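Local atomic coordinates of periplasmic oligopeptide-binding protein (PDB entry 3ZS6), a protein that binds oligopeptides in the periplasm and probably passes them to an ABC transport system for uptake, and is seen here with a peptide bound. Residues T63-L68 and R127-Y132; Q258-Y263 and G405-Y410; M284-E289 and A369-T374; G486-T491 and Q500-I505. One frame throughout, in Å; residues are numbered along the deposited sequence. Where two conformers were deposited one is given.

Interaction 2 is a buried contact near the middle of the chain, with all its touching residues enclosed and the bound peptide within reach. Interaction 3 is also buried but peripheral, its centre about 22 Å from that of interaction 2; it is nested in the chain between the segments of interaction 2, helix 276-285 following strand 260-266. Interactions 1 and 3 lie on opposite sides of the chain's centre, with centres about 53 Å apart. Interaction 1 is partly buried and interaction 4 is a surface contact. Paired backbone bonds join strands in 2 and 4; in 1 a single carbonyl takes two donors, and in 3 a carboxylate reaches a backbone N-H.

Interaction 1. Residues T63-L68 and R127-Y132; sequences TWIFKL and RAIDPY
Tyr-132 O is gripped twice by the strand 63-68: Leu-68 N donates to it at 2.8 Å with a fairly straight N-H...O angle of 161°, and Lys-67 NZ donates at 3.3 Å. The two donors lie above opposite faces of the carbonyl plane. The Lys-67 chain, bent at every torsion beyond chi1, curls so that CD, CE and NZ all lie near this oxygen, CE at 3.9 Å. Leu-68 also rests its CB against Tyr-132 CB (4.4 Å), while its CD1 approaches Pro-131 O. Farther along, Ile-65 and Ile-129 cross at about a right angle, touching through their CD1 atoms at 4.2 Å. Just after the corner at Ile-129, Asp-130 OD1 accepts from Tyr-132 N at 2.8 Å, an Asx turn. Strand 133-137 follows directly and pairs with 63-68 in the same antiparallel sheet, Phe-66 bonding to Ile-134. A cationic and a neutral donor sharing one acceptor would be expected to polarise the Tyr-132 carbonyl and fix where the chain enters that strand.

Interaction 2. Residues Q258-Y263 and G405-Y410; sequences QLATYY and GWFADY
Strands 260-263 and 405-407 run antiparallel, their axes 4.7 Å apart at 174°, with Thr-261 and Trp-406 forming a hydrogen-bonded pair between the non-hydrogen-bonded pairs Ala-260/Phe-407 and Tyr-262/Gly-405. Thr-261 N donates to Trp-406 O at 2.9 Å, and Trp-406 N returns a bond to Thr-261 O. Past the strand end, Ala-408 N meets Leu-259 O at 2.9 Å with an N-H...O angle of 171°, and CB of Leu-259 touches CB of Ala-408. Ala-260 CB sits over the centre of the Phe-407 ring, 3.5 Å from its centroid and 6° off the normal, a CH-pi contact. These strands belong to a mixed sheet of the solute-binding protein fold in which 260-266 lies between 401-407 and 470-480, and the 405-410 segment lines the peptide site: Gly-405 and Phe-407 bond to the bound peptide through their backbones, and Asp-409 OD1 hydrogen-bonds to the peptide backbone. Tyr-263 CG sits between the backbone N and the carbonyl carbon, and its ring lies obliquely beside the other strand, CE2 3.6 Å from Gly-405 N and 4.3 Å from Trp-406 CB. A water lies 2.6 Å from Tyr-263 OH.

Interaction 3. Residues M284-E289 and A369-T374; sequences MVLDRE and ASEWRT
Glu-371 OE2 accepts from Asp-287 N at 2.8 Å, using its anti lone pair, with an N-H...O angle of 150°. CG of Glu-371 stands anti to the backbone N (chi1 -152°) and packs 3.6 Å from Val-285 O, while the bend at chi2 (82°) places CD on the way to Asp-287. Beside it, the Leu-286 side chain crosses Trp-372 obliquely: CD2 lies over one face of the indole, offset toward the rim and 3.9 Å from the centroid of the five-membered ring, a CH-pi contact. In the next shell, Lys-375 NZ forms a salt bridge with Glu-371 OE2 and also bonds to Val-285 O, so one ammonium joins the carboxylate to the end of helix 276-285. Trp-372 NE1 donates to Leu-282 O, which holds the indole in place. Asp-287 is the N-cap of helix 288-296, its OD1 accepting from Ile-290 N and, weakly, from Glu-289 N at 3.2 Å. Helix 359-376 thus packs on the joint between helices 276-285 and 288-296, with Leu-286 also touching strand 470-480 and Val-285 touching helix 327-340.

Interaction 4. Residues G486-T491 and Q500-I505; sequences GGYTLT and QDMYLI
Gly-486 and Tyr-503 form an antiparallel hydrogen-bonded pair in the two-stranded ribbon of 485-486 with 503-504, near the C-terminus. Gly-486 N donates to Tyr-503 O at 2.7 Å, and Tyr-503 N returns a longer bond to Gly-486 O at 3.2 Å. The Tyr-503 side chain folds back over this pair. From CB, its CG sits between the backbone N and the carbonyl carbon (chi1 48°), 4.2 Å from Gly-486 O. The ring then lays one face over the glycine: CD1 and CE1 lie nearest Gly-486 CA, CE1 at 3.7 Å. CD2 approaches Gly-486 O, and CE2 approaches Gly-487 N and CA. CZ lies 3.5 Å from Gly-487 N, and OH ends beside the same nitrogen. Gly-486 CA makes a CH-pi contact with that face, an approach possible because this glycine has no CB in the way of CE1. The Gly-487 backbone angles (phi 94°, psi -8°) likewise call for glycine. Tyr-488 OH bonds to Arg-479, while at the edge of its ring Met-502 SD lies 4.3 Å from Tyr-488 CD2.

Interaction 1. Residues T63-L68 and R127-Y132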
loop_
_atom_site.group_PDB
_atom_site.type_symbol
_atom_site.label_atom_id
_atom_site.label_comp_id
_atom_site.label_asym_id
_atom_site.label_seq_id
_atom_site.Cartn_x
_atom_site.Cartn_y
_atom_site.Cartn_z
ATOM N N THR A 63 18.219 9.643 15.890
ATOM C CA THR A 63 19.238 8.624 15.644
ATOM C C THR A 63 18.815 7.217 16.065
ATOM O O THR A 63 18.436 6.993 17.216
ATOM C CB THR A 63 20.543 8.973 16.370
ATOM O OG1 THR A 63 20.991 10.264 15.944
ATOM C CG2 THR A 63 21.623 7.937 16.068
ATOM N N TRP A 64 18.894 6.278 15.122
ATOM C CA TRP A 64 18.651 4.859 15.391
ATOM C C TRP A 64 19.894 4.017 15.093
ATOM O O TRP A 64 20.610 4.265 14.121
ATOM C CB TRP A 64 17.484 4.338 14.539
ATOM C CG TRP A 64 16.130 4.849 14.947
ATOM C CD1 TRP A 64 15.534 6.016 14.548
ATOM C CD2 TRP A 64 15.200 4.204 15.827
ATOM N NE1 TRP A 64 14.295 6.137 15.133
ATOM C CE2 TRP A 64 14.064 5.037 15.918
ATOM C CE3 TRP A 64 15.221 3.004 16.553
ATOM C CZ2 TRP A 64 12.959 4.712 16.706
ATOM C CZ3 TRP A 64 14.124 2.678 17.330
ATOM C CH2 TRP A 64 13.004 3.528 17.399
ATOM N N ILE A 65 20.142 3.015 15.929
ATOM C CA ILE A 65 21.236 2.077 15.704
ATOM C C ILE A 65 20.654 0.685 15.467
ATOM O O ILE A 65 19.821 0.223 16.242
ATOM C CB ILE A 65 22.192 2.017 16.921
ATOM C CG1 ILE A 65 22.861 3.371 17.153
ATOM C CG2 ILE A 65 23.257 0.940 16.725
ATOM C CD1 ILE A 65 23.892 3.724 16.114
ATOM N N PHE A 66 21.084 0.031 14.391
ATOM C CA PHE A 66 20.672 -1.341 14.103
ATOM C C PHE A 66 21.887 -2.257 14.174
ATOM O O PHE A 66 22.897 -2.027 13.504
ATOM C CB PHE A 66 20.020 -1.448 12.709
ATOM C CG PHE A 66 18.701 -0.720 12.590
ATOM C CD1 PHE A 66 18.665 0.630 12.278
ATOM C CD2 PHE A 66 17.505 -1.387 12.789
ATOM C CE1 PHE A 66 17.458 1.302 12.159
ATOM C CE2 PHE A 66 16.289 -0.722 12.676
ATOM C CZ PHE A 66 16.268 0.628 12.363
ATOM N N LYS A 67 21.795 -3.288 15.000
ATOM C CA LYS A 67 22.865 -4.273 15.099
ATOM C C LYS A 67 22.491 -5.474 14.257
ATOM O O LYS A 67 21.495 -6.149 14.528
ATOM C CB LYS A 67 23.098 -4.691 16.554
ATOM C CG LYS A 67 23.872 -3.676 17.374
ATOM C CD LYS A 67 25.279 -3.440 16.817
ATOM C CE LYS A 67 26.180 -4.665 16.966
ATOM N NZ LYS A 67 25.769 -5.801 16.083
ATOM N N LEU A 68 23.279 -5.729 13.221
ATOM C CA LEU A 68 22.982 -6.826 12.307
ATOM C C LEU A 68 23.507 -8.159 12.846
ATOM O O LEU A 68 24.539 -8.211 13.522
ATOM C CB LEU A 68 23.572 -6.552 10.924
ATOM C CG LEU A 68 23.330 -5.176 10.306
ATOM C CD1 LEU A 68 23.811 -5.177 8.865
ATOM C CD2 LEU A 68 21.850 -4.771 10.387
ATOM N N ARG A 127 24.629 5.146 7.634
ATOM C CA ARG A 127 26.068 4.905 7.718
ATOM C C ARG A 127 26.410 3.514 8.259
ATOM O O ARG A 127 25.797 3.035 9.218
ATOM C CB ARG A 127 26.712 5.986 8.589
ATOM C CG ARG A 127 28.217 5.897 8.716
ATOM C CD ARG A 127 28.781 7.167 9.352
ATOM N NE ARG A 127 28.421 7.306 10.762
ATOM C CZ ARG A 127 29.254 7.062 11.773
ATOM N NH1 ARG A 127 30.500 6.665 11.534
ATOM N NH2 ARG A 127 28.843 7.218 13.026
ATOM N N ALA A 128 27.393 2.871 7.636
ATOM C CA ALA A 128 27.933 1.626 8.172
ATOM C C ALA A 128 29.081 1.919 9.144
ATOM O O ALA A 128 30.210 2.183 8.726
ATOM C CB ALA A 128 28.399 0.719 7.046
ATOM N N ILE A 129 28.786 1.889 10.440
ATOM C CA ILE A 129 29.821 2.089 11.456
ATOM C C ILE A 129 30.842 0.960 11.373
ATOM O O ILE A 129 32.046 1.167 11.542
ATOM C CB ILE A 129 29.212 2.166 12.870
ATOM C CG1 ILE A 129 28.329 3.410 12.979
ATOM C CG2 ILE A 129 30.312 2.165 13.944
ATOM C CD1 ILE A 129 27.625 3.552 14.305
ATOM N N ASP A 130 30.333 -0.241 11.130
ATOM C CA ASP A 130 31.148 -1.399 10.789
ATOM C C ASP A 130 30.222 -2.359 10.056
ATOM O O ASP A 130 29.026 -2.080 9.929
ATOM C CB ASP A 130 31.791 -2.032 12.030
ATOM C CG ASP A 130 30.767 -2.549 13.037
ATOM O OD1 ASP A 130 29.797 -3.233 12.632
ATOM O OD2 ASP A 130 30.948 -2.280 14.245
ATOM N N PRO A 131 30.757 -3.479 9.557
ATOM C CA PRO A 131 29.947 -4.349 8.691
ATOM C C PRO A 131 28.641 -4.840 9.328
ATOM O O PRO A 131 27.756 -5.300 8.600
ATOM C CB PRO A 131 30.877 -5.536 8.420
ATOM C CG PRO A 131 32.258 -4.996 8.640
ATOM C CD PRO A 131 32.123 -3.991 9.741
ATOM N N TYR A 132 28.519 -4.750 10.652
ATOM C CA TYR A 132 27.346 -5.287 11.335
ATOM C C TYR A 132 26.635 -4.249 12.186
ATOM O O TYR A 132 25.829 -4.587 13.058
ATOM C CB TYR A 132 27.735 -6.491 12.194
ATOM C CG TYR A 132 28.399 -7.596 11.404
ATOM C CD1 TYR A 132 27.718 -8.252 10.388
ATOM C CD2 TYR A 132 29.705 -7.982 11.676
ATOM C CE1 TYR A 132 28.319 -9.262 9.660
ATOM C CE2 TYR A 132 30.319 -8.991 10.956
ATOM C CZ TYR A 132 29.621 -9.627 9.950
ATOM O OH TYR A 132 30.228 -10.634 9.232
#

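Interaction 2. Residues Q258-Y263 and G405-Y410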
loop_
_atom_site.group_PDB
_atom_site.type_symbol
_atom_site.label_atom_id
_atom_site.label_comp_id
_atom_site.label_asym_id
_atom_site.label_seq_id
_atom_site.Cartn_x
_atom_site.Cartn_y
_atom_site.Cartn_z
ATOM N N GLN A 258 -9.148 -3.611 7.545
ATOM C CA GLN A 258 -7.728 -3.313 7.397
ATOM C C GLN A 258 -7.462 -1.828 7.587
ATOM O O GLN A 258 -8.393 -1.024 7.533
ATOM C CB GLN A 258 -7.233 -3.772 6.026
ATOM C CG GLN A 258 -6.772 -5.226 6.014
ATOM C CD GLN A 258 -6.769 -5.830 4.625
ATOM O OE1 GLN A 258 -7.310 -5.249 3.684
ATOM N NE2 GLN A 258 -6.164 -7.006 4.491
ATOM N N LEU A 259 -6.199 -1.472 7.828
ATOM C CA LEU A 259 -5.797 -0.069 7.849
ATOM C C LEU A 259 -5.554 0.342 6.402
ATOM O O LEU A 259 -4.412 0.482 5.959
ATOM C CB LEU A 259 -4.537 0.147 8.694
ATOM C CG LEU A 259 -4.688 0.060 10.218
ATOM C CD1 LEU A 259 -3.329 0.172 10.926
ATOM C CD2 LEU A 259 -5.665 1.122 10.738
ATOM N N ALA A 260 -6.641 0.512 5.662
ATOM C CA ALA A 260 -6.551 0.722 4.227
ATOM C C ALA A 260 -7.819 1.414 3.741
ATOM O O ALA A 260 -8.912 1.130 4.233
ATOM C CB ALA A 260 -6.342 -0.628 3.510
ATOM N N THR A 261 -7.669 2.324 2.784
ATOM C CA THR A 261 -8.785 3.146 2.319
ATOM C C THR A 261 -8.991 3.010 0.812
ATOM O O THR A 261 -8.042 3.114 0.031
ATOM C CB THR A 261 -8.544 4.640 2.665
ATOM O OG1 THR A 261 -8.328 4.777 4.075
ATOM C CG2 THR A 261 -9.736 5.515 2.249
ATOM N N TYR A 262 -10.239 2.782 0.419
ATOM C CA TYR A 262 -10.633 2.672 -0.976
ATOM C C TYR A 262 -11.148 4.050 -1.391
ATOM O O TYR A 262 -11.999 4.639 -0.714
ATOM C CB TYR A 262 -11.743 1.621 -1.099
ATOM C CG TYR A 262 -12.162 1.196 -2.500
ATOM C CD1 TYR A 262 -12.813 2.076 -3.357
ATOM C CD2 TYR A 262 -11.961 -0.109 -2.935
ATOM C CE1 TYR A 262 -13.220 1.674 -4.628
ATOM C CE2 TYR A 262 -12.371 -0.520 -4.198
ATOM C CZ TYR A 262 -13.001 0.374 -5.039
ATOM O OH TYR A 262 -13.411 -0.032 -6.299
ATOM N N TYR A 263 -10.614 4.580 -2.483
ATOM C CA TYR A 263 -10.961 5.938 -2.883
ATOM C C TYR A 263 -10.768 6.184 -4.373
ATOM O O TYR A 263 -10.047 5.442 -5.062
ATOM C CB TYR A 263 -10.152 6.960 -2.077
ATOM C CG TYR A 263 -8.680 7.041 -2.444
ATOM C CD1 TYR A 263 -8.236 7.918 -3.428
ATOM C CD2 TYR A 263 -7.730 6.242 -1.795
ATOM C CE1 TYR A 263 -6.883 8.005 -3.761
ATOM C CE2 TYR A 263 -6.368 6.324 -2.117
ATOM C CZ TYR A 263 -5.957 7.208 -3.101
ATOM O OH TYR A 263 -4.625 7.302 -3.433
ATOM N N GLY A 405 -6.598 3.255 -3.983
ATOM C CA GLY A 405 -6.676 2.653 -2.663
ATOM C C GLY A 405 -5.287 2.569 -2.057
ATOM O O GLY A 405 -4.314 2.295 -2.762
ATOM N N TRP A 406 -5.191 2.799 -0.752
ATOM C CA TRP A 406 -3.894 2.816 -0.078
ATOM C C TRP A 406 -3.941 1.953 1.176
ATOM O O TRP A 406 -4.854 2.089 1.994
ATOM C CB TRP A 406 -3.534 4.259 0.287
ATOM C CG TRP A 406 -2.176 4.460 0.901
ATOM C CD1 TRP A 406 -1.893 4.648 2.225
ATOM C CD2 TRP A 406 -0.926 4.527 0.211
ATOM N NE1 TRP A 406 -0.541 4.821 2.404
ATOM C CE2 TRP A 406 0.077 4.758 1.182
ATOM C CE3 TRP A 406 -0.550 4.410 -1.133
ATOM C CZ2 TRP A 406 1.429 4.864 0.852
ATOM C CZ3 TRP A 406 0.798 4.525 -1.462
ATOM C CH2 TRP A 406 1.769 4.752 -0.472
ATOM N N PHE A 407 -2.968 1.053 1.302
ATOM C CA PHE A 407 -2.745 0.258 2.512
ATOM C C PHE A 407 -1.655 0.927 3.331
ATOM O O PHE A 407 -0.602 1.290 2.791
ATOM C CB PHE A 407 -2.265 -1.157 2.148
ATOM C CG PHE A 407 -3.368 -2.169 2.068
ATOM C CD1 PHE A 407 -4.169 -2.256 0.939
ATOM C CD2 PHE A 407 -3.605 -3.041 3.123
ATOM C CE1 PHE A 407 -5.190 -3.187 0.865
ATOM C CE2 PHE A 407 -4.626 -3.982 3.056
ATOM C CZ PHE A 407 -5.417 -4.053 1.926
ATOM N N ALA A 408 -1.891 1.094 4.627
ATOM C CA ALA A 408 -0.877 1.685 5.494
ATOM C C ALA A 408 0.433 0.898 5.392
ATOM O O ALA A 408 0.409 -0.335 5.369
ATOM C CB ALA A 408 -1.371 1.692 6.932
ATOM N N ASP A 409 1.564 1.601 5.343
ATOM C CA ASP A 409 2.884 0.954 5.325
ATOM C C ASP A 409 3.375 0.720 6.752
ATOM O O ASP A 409 4.338 -0.020 6.982
ATOM C CB ASP A 409 3.917 1.812 4.577
ATOM C CG ASP A 409 3.694 1.831 3.067
ATOM O OD1 ASP A 409 3.112 0.867 2.529
ATOM O OD2 ASP A 409 4.102 2.816 2.419
ATOM N N TYR A 410 2.710 1.380 7.696
ATOM C CA TYR A 410 3.037 1.307 9.113
ATOM C C TYR A 410 1.888 1.959 9.852
ATOM O O TYR A 410 1.100 2.691 9.250
ATOM C CB TYR A 410 4.350 2.034 9.419
ATOM C CG TYR A 410 4.451 3.421 8.822
ATOM C CD1 TYR A 410 3.977 4.538 9.511
ATOM C CD2 TYR A 410 5.016 3.618 7.565
ATOM C CE1 TYR A 410 4.072 5.818 8.963
ATOM C CE2 TYR A 410 5.111 4.889 7.005
ATOM C CZ TYR A 410 4.637 5.983 7.708
ATOM O OH TYR A 410 4.736 7.242 7.154
HETATM O O HOH W 1 -2.919 5.333 -3.685
#

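Interaction 3. Residues M284-E289 and A369-T374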
loop_
_atom_site.group_PDB
_atom_site.type_symbol
_atom_site.label_atom_id
_atom_site.label_comp_id
_atom_site.label_asym_id
_atom_site.label_seq_id
_atom_site.Cartn_x
_atom_site.Cartn_y
_atom_site.Cartn_z
ATOM N N MET A 284 -19.981 14.451 -2.480
ATOM C CA MET A 284 -21.085 14.515 -1.529
ATOM C C MET A 284 -22.349 13.821 -2.021
ATOM O O MET A 284 -23.239 13.518 -1.235
ATOM C CB MET A 284 -21.388 15.970 -1.137
ATOM C CG MET A 284 -22.025 16.799 -2.227
ATOM S SD MET A 284 -22.156 18.540 -1.750
ATOM C CE MET A 284 -22.940 18.410 -0.148
ATOM N N VAL A 285 -22.427 13.555 -3.318
ATOM C CA VAL A 285 -23.615 12.908 -3.868
ATOM C C VAL A 285 -23.609 11.367 -3.762
ATOM O O VAL A 285 -24.671 10.737 -3.747
ATOM C CB VAL A 285 -23.848 13.365 -5.321
ATOM C CG1 VAL A 285 -24.639 12.343 -6.091
ATOM C CG2 VAL A 285 -24.543 14.739 -5.333
ATOM N N LEU A 286 -22.424 10.765 -3.672
ATOM C CA LEU A 286 -22.317 9.307 -3.585
ATOM C C LEU A 286 -22.828 8.761 -2.247
ATOM O O LEU A 286 -22.397 9.195 -1.181
ATOM C CB LEU A 286 -20.868 8.847 -3.801
ATOM C CG LEU A 286 -20.125 9.273 -5.067
ATOM C CD1 LEU A 286 -18.637 8.939 -4.926
ATOM C CD2 LEU A 286 -20.713 8.628 -6.321
ATOM N N ASP A 287 -23.736 7.793 -2.314
ATOM C CA ASP A 287 -24.308 7.180 -1.117
ATOM C C ASP A 287 -23.460 5.977 -0.687
ATOM O O ASP A 287 -23.630 4.869 -1.206
ATOM C CB ASP A 287 -25.746 6.744 -1.408
ATOM C CG ASP A 287 -26.540 6.454 -0.148
ATOM O OD1 ASP A 287 -25.939 6.007 0.853
ATOM O OD2 ASP A 287 -27.773 6.669 -0.170
ATOM N N ARG A 288 -22.551 6.205 0.261
ATOM C CA ARG A 288 -21.601 5.181 0.692
ATOM C C ARG A 288 -22.266 4.129 1.581
ATOM O O ARG A 288 -21.732 3.033 1.779
ATOM C CB ARG A 288 -20.424 5.828 1.424
ATOM C CG ARG A 288 -19.629 6.835 0.578
ATOM C CD ARG A 288 -18.837 7.785 1.481
ATOM N NE ARG A 288 -18.061 8.749 0.713
ATOM C CZ ARG A 288 -18.598 9.742 0.005
ATOM N NH1 ARG A 288 -19.924 9.889 -0.048
ATOM N NH2 ARG A 288 -17.810 10.577 -0.671
ATOM N N GLU A 289 -23.433 4.470 2.115
ATOM C CA GLU A 289 -24.184 3.544 2.942
ATOM C C GLU A 289 -24.747 2.432 2.062
ATOM O O GLU A 289 -24.591 1.250 2.368
ATOM C CB GLU A 289 -25.306 4.274 3.689
ATOM C CG GLU A 289 -25.470 3.822 5.130
ATOM C CD GLU A 289 -25.770 2.339 5.248
ATOM O OE1 GLU A 289 -26.482 1.805 4.371
ATOM O OE2 GLU A 289 -25.291 1.705 6.215
ATOM N N ALA A 369 -21.009 5.896 -11.469
ATOM C CA ALA A 369 -21.516 6.445 -12.717
ATOM C C ALA A 369 -23.014 6.763 -12.632
ATOM O O ALA A 369 -23.441 7.852 -13.013
ATOM C CB ALA A 369 -21.230 5.488 -13.875
ATOM N N SER A 370 -23.812 5.821 -12.131
ATOM C CA SER A 370 -25.261 6.022 -12.090
ATOM C C SER A 370 -25.617 7.111 -11.083
ATOM O O SER A 370 -26.488 7.947 -11.322
ATOM C CB SER A 370 -26.001 4.715 -11.768
ATOM O OG SER A 370 -25.995 4.443 -10.380
ATOM N N GLU A 371 -24.927 7.094 -9.953
ATOM C CA GLU A 371 -25.100 8.108 -8.926
ATOM C C GLU A 371 -24.864 9.510 -9.510
ATOM O O GLU A 371 -25.691 10.423 -9.348
ATOM C CB GLU A 371 -24.119 7.827 -7.791
ATOM C CG GLU A 371 -24.561 8.312 -6.427
ATOM C CD GLU A 371 -25.524 7.360 -5.732
ATOM O OE1 GLU A 371 -26.403 6.778 -6.402
ATOM O OE2 GLU A 371 -25.403 7.213 -4.501
ATOM N N TRP A 372 -23.741 9.674 -10.203
ATOM C CA TRP A 372 -23.376 10.962 -10.791
ATOM C C TRP A 372 -24.331 11.374 -11.916
ATOM O O TRP A 372 -24.669 12.552 -12.058
ATOM C CB TRP A 372 -21.932 10.931 -11.302
ATOM C CG TRP A 372 -20.917 10.989 -10.201
ATOM C CD1 TRP A 372 -21.065 11.587 -8.986
ATOM C CD2 TRP A 372 -19.604 10.411 -10.205
ATOM N NE1 TRP A 372 -19.927 11.427 -8.238
ATOM C CE2 TRP A 372 -19.015 10.706 -8.961
ATOM C CE3 TRP A 372 -18.871 9.673 -11.141
ATOM C CZ2 TRP A 372 -17.725 10.296 -8.627
ATOM C CZ3 TRP A 372 -17.591 9.267 -10.810
ATOM C CH2 TRP A 372 -17.032 9.578 -9.560
ATOM N N ARG A 373 -24.747 10.409 -12.732
ATOM C CA ARG A 373 -25.686 10.705 -13.803
ATOM C C ARG A 373 -27.005 11.183 -13.221
ATOM O O ARG A 373 -27.446 12.305 -13.481
ATOM C CB ARG A 373 -25.936 9.482 -14.686
ATOM C CG ARG A 373 -27.247 9.572 -15.465
ATOM C CD ARG A 373 -27.427 8.420 -16.453
ATOM N NE ARG A 373 -27.312 7.110 -15.820
ATOM C CZ ARG A 373 -28.333 6.421 -15.322
ATOM N NH1 ARG A 373 -29.563 6.913 -15.379
ATOM N NH2 ARG A 373 -28.120 5.238 -14.765
ATOM N N THR A 374 -27.624 10.329 -12.415
ATOM C CA THR A 374 -28.978 10.594 -11.938
ATOM C C THR A 374 -29.069 11.767 -10.964
ATOM O O THR A 374 -30.106 12.422 -10.879
ATOM C CB THR A 374 -29.596 9.344 -11.281
ATOM O OG1 THR A 374 -28.820 8.981 -10.134
ATOM C CG2 THR A 374 -29.612 8.181 -12.258
#

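Interaction 4. Residues G486-T491 and Q500-I505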
loop_
_atom_site.group_PDB
_atom_site.type_symbol
_atom_site.label_atom_id
_atom_site.label_comp_id
_atom_site.label_asym_id
_atom_site.label_seq_id
_atom_site.Cartn_x
_atom_site.Cartn_y
_atom_site.Cartn_z
ATOM N N GLY A 486 -1.921 -23.068 8.958
ATOM C CA GLY A 486 -1.741 -22.601 10.330
ATOM C C GLY A 486 -0.939 -21.309 10.434
ATOM O O GLY A 486 -0.218 -20.932 9.499
ATOM N N GLY A 487 -1.067 -20.628 11.571
ATOM C CA GLY A 487 -0.320 -19.406 11.831
ATOM C C GLY A 487 -1.011 -18.086 11.485
ATOM O O GLY A 487 -0.496 -17.013 11.805
ATOM N N TYR A 488 -2.161 -18.151 10.823
ATOM C CA TYR A 488 -2.876 -16.937 10.418
ATOM C C TYR A 488 -3.493 -16.269 11.645
ATOM O O TYR A 488 -4.114 -16.941 12.466
ATOM C CB TYR A 488 -3.978 -17.276 9.398
ATOM C CG TYR A 488 -4.505 -16.090 8.600
ATOM C CD1 TYR A 488 -5.553 -15.302 9.085
ATOM C CD2 TYR A 488 -3.957 -15.764 7.362
ATOM C CE1 TYR A 488 -6.040 -14.220 8.357
ATOM C CE2 TYR A 488 -4.429 -14.676 6.627
ATOM C CZ TYR A 488 -5.470 -13.910 7.127
ATOM O OH TYR A 488 -5.941 -12.844 6.398
ATOM N N THR A 489 -3.322 -14.955 11.779
ATOM C CA THR A 489 -3.961 -14.226 12.879
ATOM C C THR A 489 -4.883 -13.144 12.337
ATOM O O THR A 489 -4.837 -12.810 11.150
ATOM C CB THR A 489 -2.942 -13.552 13.821
ATOM O OG1 THR A 489 -2.521 -12.305 13.251
ATOM C CG2 THR A 489 -1.728 -14.461 14.068
ATOM N N LEU A 490 -5.720 -12.591 13.208
ATOM C CA LEU A 490 -6.659 -11.561 12.779
ATOM C C LEU A 490 -6.210 -10.179 13.244
ATOM O O LEU A 490 -7.003 -9.239 13.271
ATOM C CB LEU A 490 -8.069 -11.871 13.295
ATOM C CG LEU A 490 -8.625 -13.253 12.922
ATOM C CD1 LEU A 490 -10.027 -13.458 13.503
ATOM C CD2 LEU A 490 -8.623 -13.462 11.408
ATOM N N THR A 491 -4.937 -10.057 13.604
ATOM C CA THR A 491 -4.437 -8.802 14.163
ATOM C C THR A 491 -3.388 -8.093 13.289
ATOM O O THR A 491 -2.872 -7.044 13.665
ATOM C CB THR A 491 -3.868 -9.020 15.571
ATOM O OG1 THR A 491 -2.742 -9.898 15.492
ATOM C CG2 THR A 491 -4.929 -9.641 16.482
ATOM N N GLN A 500 6.676 -17.268 5.324
ATOM C CA GLN A 500 7.523 -17.982 6.285
ATOM C C GLN A 500 6.911 -18.067 7.686
ATOM O O GLN A 500 7.376 -18.841 8.532
ATOM C CB GLN A 500 8.926 -17.368 6.368
ATOM C CG GLN A 500 8.980 -15.989 7.031
ATOM C CD GLN A 500 10.385 -15.640 7.509
ATOM O OE1 GLN A 500 11.007 -14.682 7.039
ATOM N NE2 GLN A 500 10.888 -16.423 8.451
ATOM N N ASP A 501 5.887 -17.260 7.941
ATOM C CA ASP A 501 5.251 -17.257 9.252
ATOM C C ASP A 501 4.085 -18.248 9.325
ATOM O O ASP A 501 3.512 -18.456 10.395
ATOM C CB ASP A 501 4.804 -15.835 9.637
ATOM C CG ASP A 501 5.987 -14.873 9.790
ATOM O OD1 ASP A 501 6.993 -15.270 10.407
ATOM O OD2 ASP A 501 5.926 -13.736 9.275
ATOM N N MET A 502 3.745 -18.865 8.194
ATOM C CA MET A 502 2.662 -19.854 8.164
ATOM C C MET A 502 3.205 -21.283 8.011
ATOM O O MET A 502 4.388 -21.480 7.747
ATOM C CB MET A 502 1.643 -19.511 7.065
ATOM C CG MET A 502 0.791 -18.275 7.391
ATOM S SD MET A 502 -0.314 -17.746 6.055
ATOM C CE MET A 502 0.863 -16.921 4.975
ATOM N N TYR A 503 2.335 -22.272 8.190
ATOM C CA TYR A 503 2.739 -23.668 8.119
ATOM C C TYR A 503 1.508 -24.525 7.898
ATOM O O TYR A 503 0.421 -24.193 8.369
ATOM C CB TYR A 503 3.450 -24.095 9.415
ATOM C CG TYR A 503 2.696 -23.683 10.662
ATOM C CD1 TYR A 503 1.713 -24.495 11.202
ATOM C CD2 TYR A 503 2.947 -22.461 11.274
ATOM C CE1 TYR A 503 1.013 -24.115 12.334
ATOM C CE2 TYR A 503 2.251 -22.067 12.395
ATOM C CZ TYR A 503 1.287 -22.895 12.923
ATOM O OH TYR A 503 0.599 -22.496 14.044
ATOM N N LEU A 504 1.681 -25.638 7.195
ATOM C CA LEU A 504 0.560 -26.527 6.903
ATOM C C LEU A 504 0.423 -27.600 7.963
ATOM O O LEU A 504 1.410 -28.206 8.372
ATOM C CB LEU A 504 0.707 -27.163 5.520
ATOM C CG LEU A 504 0.780 -26.186 4.344
ATOM C CD1 LEU A 504 0.501 -26.916 3.044
ATOM C CD2 LEU A 504 -0.205 -25.039 4.526
ATOM N N ILE A 505 -0.805 -27.834 8.409
ATOM C CA ILE A 505 -1.066 -28.871 9.404
ATOM C C ILE A 505 -1.942 -29.974 8.831
ATOM O O ILE A 505 -2.490 -29.836 7.736
ATOM C CB ILE A 505 -1.767 -28.302 10.644
ATOM C CG1 ILE A 505 -3.040 -27.560 10.230
ATOM C CG2 ILE A 505 -0.834 -27.375 11.395
ATOM C CD1 ILE A 505 -3.794 -26.944 11.391
#